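Local coordinates for protein LRIM1 (Anopheles gambiae, PDB 3O53) that pairs through its full-length form with the related leucine-rich repeat protein APL1C in a heterodimer that regulates complement-like immunity of the mosquito, at residues L29-A33 with A55-K59; F205-Q211 with L228-R234. The contacts are given in a common frame with arbitrary orientation. Residues are numbered along the deposited sequence.

Interaction 1: L29-A33 with A55-K59; sequences LRQSA and APFTK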
loop_
_atom_site.group_PDB
_atom_site.type_symbol
_atom_site.label_atom_id
_atom_site.label_comp_id
_atom_site.label_asym_id
_atom_site.label_seq_id
_atom_site.Cartn_x
_atom_site.Cartn_y
_atom_site.Cartn_z
ATOM N N LEU A 29 -22.791 -24.461 14.275
ATOM C CA LEU A 29 -21.595 -23.891 14.872
ATOM C C LEU A 29 -21.957 -23.149 16.151
ATOM O O LEU A 29 -21.221 -23.202 17.131
ATOM C CB LEU A 29 -20.904 -22.940 13.889
ATOM C CG LEU A 29 -19.409 -22.699 14.122
ATOM C CD1 LEU A 29 -18.609 -23.938 13.759
ATOM C CD2 LEU A 29 -18.925 -21.494 13.326
ATOM N N ARG A 30 -23.107 -22.475 16.147
ATOM C CA ARG A 30 -23.524 -21.678 17.293
ATOM C C ARG A 30 -23.681 -22.541 18.545
ATOM O O ARG A 30 -23.648 -22.029 19.665
ATOM C CB ARG A 30 -24.834 -20.947 16.987
ATOM C CG ARG A 30 -25.376 -20.143 18.154
ATOM C CD ARG A 30 -26.487 -19.205 17.714
ATOM N NE ARG A 30 -26.940 -18.348 18.806
ATOM C CZ ARG A 30 -27.769 -17.319 18.660
ATOM N NH1 ARG A 30 -28.246 -17.005 17.461
ATOM N NH2 ARG A 30 -28.120 -16.599 19.716
ATOM N N GLN A 31 -23.857 -23.846 18.345
ATOM C CA GLN A 31 -23.971 -24.807 19.447
ATOM C C GLN A 31 -22.739 -24.785 20.351
ATOM O O GLN A 31 -22.821 -25.100 21.540
ATOM C CB GLN A 31 -24.141 -26.220 18.892
ATOM C CG GLN A 31 -25.308 -26.369 17.950
ATOM C CD GLN A 31 -26.626 -26.247 18.662
ATOM O OE1 GLN A 31 -27.209 -25.168 18.732
ATOM N NE2 GLN A 31 -27.101 -27.355 19.214
ATOM N N SER A 32 -21.597 -24.430 19.766
ATOM C CA SER A 32 -20.336 -24.326 20.493
ATOM C C SER A 32 -19.704 -22.953 20.255
ATOM O O SER A 32 -18.489 -22.835 20.089
ATOM C CB SER A 32 -19.381 -25.429 20.033
ATOM O OG SER A 32 -19.173 -25.369 18.631
ATOM N N ALA A 33 -20.542 -21.921 20.256
ATOM C CA ALA A 33 -20.128 -20.565 19.896
ATOM C C ALA A 33 -19.018 -20.014 20.791
ATOM O O ALA A 33 -18.180 -19.231 20.339
ATOM C CB ALA A 33 -21.328 -19.637 19.940
ATOM N N ALA A 55 -22.813 -12.639 14.576
ATOM C CA ALA A 55 -22.961 -11.950 15.852
ATOM C C ALA A 55 -22.817 -12.869 17.072
ATOM O O ALA A 55 -22.218 -12.477 18.068
ATOM C CB ALA A 55 -24.296 -11.219 15.901
ATOM N N PRO A 56 -23.378 -14.087 17.010
ATOM C CA PRO A 56 -23.357 -14.943 18.205
ATOM C C PRO A 56 -21.972 -15.486 18.574
ATOM O O PRO A 56 -21.815 -16.092 19.632
ATOM C CB PRO A 56 -24.304 -16.092 17.824
ATOM C CG PRO A 56 -24.336 -16.072 16.334
ATOM C CD PRO A 56 -24.287 -14.627 15.985
ATOM N N PHE A 57 -20.977 -15.267 17.721
ATOM C CA PHE A 57 -19.638 -15.775 17.984
ATOM C C PHE A 57 -18.781 -14.689 18.618
ATOM O O PHE A 57 -17.948 -14.075 17.962
ATOM C CB PHE A 57 -19.028 -16.306 16.692
ATOM C CG PHE A 57 -19.857 -17.382 16.050
ATOM C CD1 PHE A 57 -19.936 -18.645 16.623
ATOM C CD2 PHE A 57 -20.585 -17.127 14.900
ATOM C CE1 PHE A 57 -20.709 -19.638 16.045
ATOM C CE2 PHE A 57 -21.365 -18.119 14.318
ATOM C CZ PHE A 57 -21.423 -19.377 14.891
ATOM N N THR A 58 -18.998 -14.473 19.912
ATOM C CA THR A 58 -18.460 -13.311 20.616
ATOM C C THR A 58 -16.977 -13.435 20.937
ATOM O O THR A 58 -16.352 -12.475 21.385
ATOM C CB THR A 58 -19.215 -13.073 21.941
ATOM O OG1 THR A 58 -19.217 -14.275 22.720
ATOM C CG2 THR A 58 -20.647 -12.648 21.673
ATOM N N LYS A 59 -16.423 -14.624 20.732
ATOM C CA LYS A 59 -14.998 -14.853 20.953
ATOM C C LYS A 59 -14.231 -14.967 19.632
ATOM O O LYS A 59 -13.032 -15.228 19.625
ATOM C CB LYS A 59 -14.789 -16.116 21.796
ATOM C CG LYS A 59 -15.308 -16.006 23.224
ATOM C CD LYS A 59 -14.710 -14.806 23.944
ATOM C CE LYS A 59 -15.137 -14.753 25.401
ATOM N NZ LYS A 59 -14.561 -15.867 26.202
#

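Interaction 2: F205-Q211 with L228-R234; sequences FMGPEFQ and LIEKALR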
loop_
_atom_site.group_PDB
_atom_site.type_symbol
_atom_site.label_atom_id
_atom_site.label_comp_id
_atom_site.label_asym_id
_atom_site.label_seq_id
_atom_site.Cartn_x
_atom_site.Cartn_y
_atom_site.Cartn_z
ATOM N N PHE A 205 8.577 15.125 -10.547
ATOM C CA PHE A 205 9.393 15.926 -9.629
ATOM C C PHE A 205 9.486 15.241 -8.269
ATOM O O PHE A 205 8.474 14.977 -7.629
ATOM C CB PHE A 205 8.780 17.327 -9.458
ATOM C CG PHE A 205 9.582 18.247 -8.570
ATOM C CD1 PHE A 205 10.968 18.272 -8.635
ATOM C CD2 PHE A 205 8.944 19.117 -7.693
ATOM C CE1 PHE A 205 11.706 19.135 -7.827
ATOM C CE2 PHE A 205 9.676 19.983 -6.886
ATOM C CZ PHE A 205 11.063 19.986 -6.955
ATOM N N MET A 206 10.702 14.938 -7.835
ATOM C CA MET A 206 10.902 14.385 -6.506
ATOM C C MET A 206 11.112 15.559 -5.557
ATOM O O MET A 206 12.239 16.000 -5.336
ATOM C CB MET A 206 12.104 13.430 -6.504
ATOM C CG MET A 206 12.373 12.756 -5.176
ATOM S SD MET A 206 13.706 11.545 -5.331
ATOM C CE MET A 206 13.743 10.840 -3.674
ATOM N N GLY A 207 10.014 16.076 -5.011
ATOM C CA GLY A 207 10.029 17.371 -4.348
ATOM C C GLY A 207 10.309 17.322 -2.858
ATOM O O GLY A 207 10.680 16.279 -2.333
ATOM N N PRO A 208 10.129 18.462 -2.171
ATOM C CA PRO A 208 10.424 18.635 -0.738
ATOM C C PRO A 208 9.594 17.731 0.158
ATOM O O PRO A 208 9.984 17.452 1.286
ATOM C CB PRO A 208 10.065 20.104 -0.472
ATOM C CG PRO A 208 10.145 20.756 -1.803
ATOM C CD PRO A 208 9.692 19.725 -2.793
ATOM N N GLU A 209 8.452 17.290 -0.348
ATOM C CA GLU A 209 7.607 16.341 0.361
ATOM C C GLU A 209 8.393 15.087 0.757
ATOM O O GLU A 209 8.048 14.405 1.723
ATOM C CB GLU A 209 6.413 15.952 -0.516
ATOM C CG GLU A 209 6.790 15.282 -1.837
ATOM C CD GLU A 209 7.049 16.266 -2.982
ATOM O OE1 GLU A 209 7.064 17.497 -2.746
ATOM O OE2 GLU A 209 7.223 15.794 -4.133
ATOM N N PHE A 210 9.454 14.783 0.018
ATOM C CA PHE A 210 10.200 13.556 0.267
ATOM C C PHE A 210 11.111 13.644 1.493
ATOM O O PHE A 210 11.721 12.654 1.895
ATOM C CB PHE A 210 10.946 13.109 -0.997
ATOM C CG PHE A 210 10.046 12.412 -1.983
ATOM C CD1 PHE A 210 9.806 11.045 -1.883
ATOM C CD2 PHE A 210 9.390 13.132 -2.972
ATOM C CE1 PHE A 210 8.948 10.396 -2.780
ATOM C CE2 PHE A 210 8.534 12.496 -3.870
ATOM C CZ PHE A 210 8.307 11.124 -3.769
ATOM N N GLN A 211 11.179 14.809 2.119
ATOM C CA GLN A 211 11.826 14.874 3.423
ATOM C C GLN A 211 10.992 14.037 4.397
ATOM O O GLN A 211 11.502 13.556 5.406
ATOM C CB GLN A 211 11.979 16.314 3.919
ATOM C CG GLN A 211 13.042 16.467 5.019
ATOM C CD GLN A 211 14.427 15.961 4.597
ATOM O OE1 GLN A 211 14.760 15.944 3.415
ATOM N NE2 GLN A 211 15.237 15.553 5.574
ATOM N N LEU A 228 13.475 16.265 -12.315
ATOM C CA LEU A 228 14.178 17.036 -11.293
ATOM C C LEU A 228 14.007 16.448 -9.900
ATOM O O LEU A 228 13.007 15.795 -9.608
ATOM C CB LEU A 228 13.664 18.480 -11.262
ATOM C CG LEU A 228 13.844 19.305 -12.531
ATOM C CD1 LEU A 228 13.336 20.732 -12.306
ATOM C CD2 LEU A 228 15.306 19.300 -12.954
ATOM N N ILE A 229 14.987 16.727 -9.047
ATOM C CA ILE A 229 14.973 16.357 -7.635
ATOM C C ILE A 229 15.206 17.617 -6.818
ATOM O O ILE A 229 16.053 18.435 -7.171
ATOM C CB ILE A 229 16.129 15.384 -7.294
ATOM C CG1 ILE A 229 16.009 14.099 -8.109
ATOM C CG2 ILE A 229 16.149 15.071 -5.788
ATOM C CD1 ILE A 229 17.216 13.147 -7.966
ATOM N N GLU A 230 14.472 17.765 -5.722
ATOM C CA GLU A 230 14.641 18.906 -4.825
ATOM C C GLU A 230 16.022 18.829 -4.180
ATOM O O GLU A 230 16.332 17.859 -3.490
ATOM C CB GLU A 230 13.543 18.899 -3.752
ATOM C CG GLU A 230 13.769 19.882 -2.615
ATOM C CD GLU A 230 13.907 21.316 -3.108
ATOM O OE1 GLU A 230 12.962 21.822 -3.746
ATOM O OE2 GLU A 230 14.960 21.931 -2.860
ATOM N N LYS A 231 16.853 19.843 -4.411
ATOM C CA LYS A 231 18.242 19.805 -3.961
ATOM C C LYS A 231 18.365 19.848 -2.436
ATOM O O LYS A 231 19.389 19.467 -1.884
ATOM C CB LYS A 231 19.032 20.967 -4.576
ATOM C CG LYS A 231 18.527 22.348 -4.174
ATOM C CD LYS A 231 19.296 23.462 -4.873
ATOM C CE LYS A 231 20.784 23.376 -4.578
ATOM N NZ LYS A 231 21.529 24.557 -5.090
ATOM N N ALA A 232 17.321 20.305 -1.754
ATOM C CA ALA A 232 17.374 20.450 -0.301
ATOM C C ALA A 232 17.126 19.129 0.433
ATOM O O ALA A 232 17.288 19.049 1.643
ATOM C CB ALA A 232 16.370 21.507 0.159
ATOM N N LEU A 233 16.724 18.096 -0.297
ATOM C CA LEU A 233 16.442 16.808 0.319
ATOM C C LEU A 233 17.705 16.227 0.956
ATOM O O LEU A 233 18.789 16.320 0.391
ATOM C CB LEU A 233 15.905 15.825 -0.728
ATOM C CG LEU A 233 14.480 16.030 -1.244
ATOM C CD1 LEU A 233 14.183 15.014 -2.344
ATOM C CD2 LEU A 233 13.462 15.907 -0.098
ATOM N N ARG A 234 17.549 15.629 2.131
ATOM C CA ARG A 234 18.639 14.941 2.805
ATOM C C ARG A 234 18.150 13.590 3.316
ATOM O O ARG A 234 17.083 13.496 3.913
ATOM C CB ARG A 234 19.133 15.769 3.994
ATOM C CG ARG A 234 19.636 17.153 3.637
ATOM C CD ARG A 234 20.993 17.117 2.948
ATOM N NE ARG A 234 21.500 18.468 2.723
ATOM C CZ ARG A 234 21.227 19.205 1.649
ATOM N NH1 ARG A 234 20.458 18.728 0.679
ATOM N NH2 ARG A 234 21.727 20.425 1.539
HETATM O O HOH W 1 14.666 18.653 3.117
#

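Interaction 1: L29-A33 with A55-K59
Contacts between a helix with its following turn and a neighbouring loop can be made entirely without hydrogen bonds, and the meeting of 29-33 with 55-59 illustrates how one aromatic ring then carries much of the load. The apolar contacts centre on Phe57, whose CA-to-CB bond runs sideways but whose chi1 of -57° (m) brings the ring over to Leu29, Arg30 and Ala33. There Leu29 CD2 lies 3.6 Å from Phe57 CZ, Ala33 CB is 3.7 Å from Phe57 CD1, and Arg30 CA comes within 3.7 Å of Phe57 CE1, so the ring is lodged among one side chain of the helix, its backbone and the turn that follows. Val36, touched by both Leu29 and Phe57, extends this apolar cluster. Such inward-facing residues are the staple of a leucine-rich repeat solenoid, in which each coil covers the hydrophobic interior of the next; here the N-terminal helix packs against the loop between helix 51-54 and strand 62-64. A second kind of contact is made by Pro56. Ala33 CB rests against Pro56 O at 3.6 Å, a van der Waals contact. Toward solvent, the extended Arg30 side chain reaches along the proline, one face of its guanidinium lying over Pro56 CB, which is 3.6 Å from Arg30 NE. Within the first segment, the backbone hydrogen bond from Ser32 N to Leu29 O (2.9 Å) holds the turn that leads on to Ala33.

Interaction 2: F205-Q211 with L228-R234
Leucine is a good filler of hollows between adjacent coils, and Leu233 is the example here. Its CD2 methyl packs into the hollow along the flank of Gly207 and the 3-10 segment that begins at Pro208, lying 3.6 Å from Gly207 O, 3.4 Å from Gln211 N and 3.9 Å from Phe210 CB, while its CD1 rests 4.0 Å from Met206 CG. Next to this plug, the side chains of Met206 and Ile229 lie on the inward face, Met206 CB 4.3 Å from Ile229 CG1, where Phe257 of helix 251-259 touches both Ile229 and Leu233. On the other face of the short strands, the Phe205 ring leans across its neighbour, with CD1 3.8 Å from Leu228 CB and its edge toward Leu228 O. Glu230 fits alongside side-chain-less Gly207, its CB 3.7 Å from Gly207 C. Parallel pairing sets this register: Met206 N donates to Leu228 O (3.0 Å), and Glu230 N to Met206 O (2.9 Å). At the far end Gln211 closes the gap, its OE1 accepting from Arg234 N (3.1 Å) and its NE2 donating to Arg234 O (3.2 Å). Such two-strand pairing, with Met206, Ile229 and Leu233 packed inward, joins adjacent coils of a leucine-rich repeat solenoid away from its main sheet.

Overall arrangement
In a solenoid, contacts are local in sequence yet repeat along a long axis. From the N terminus, the chain forms the hairpin 4-8/11-15 and helix 22-30, then passes through strand 38-40 and helix 51-54 before interaction 1 closes a loop with 21 residues between its segments. Coil after coil follows, each adding a strand to the main sheet, until 205-211 opens interaction 2, which closes after 16 residues that include strand 218-220. The two loops run in series, neither nested nor crossed, with centres about 54 Å apart on opposite sides of the chain's centre. Interaction 1 joins the N-terminal helix to the early repeats; interaction 2 joins late repeats beside the C-terminal helices.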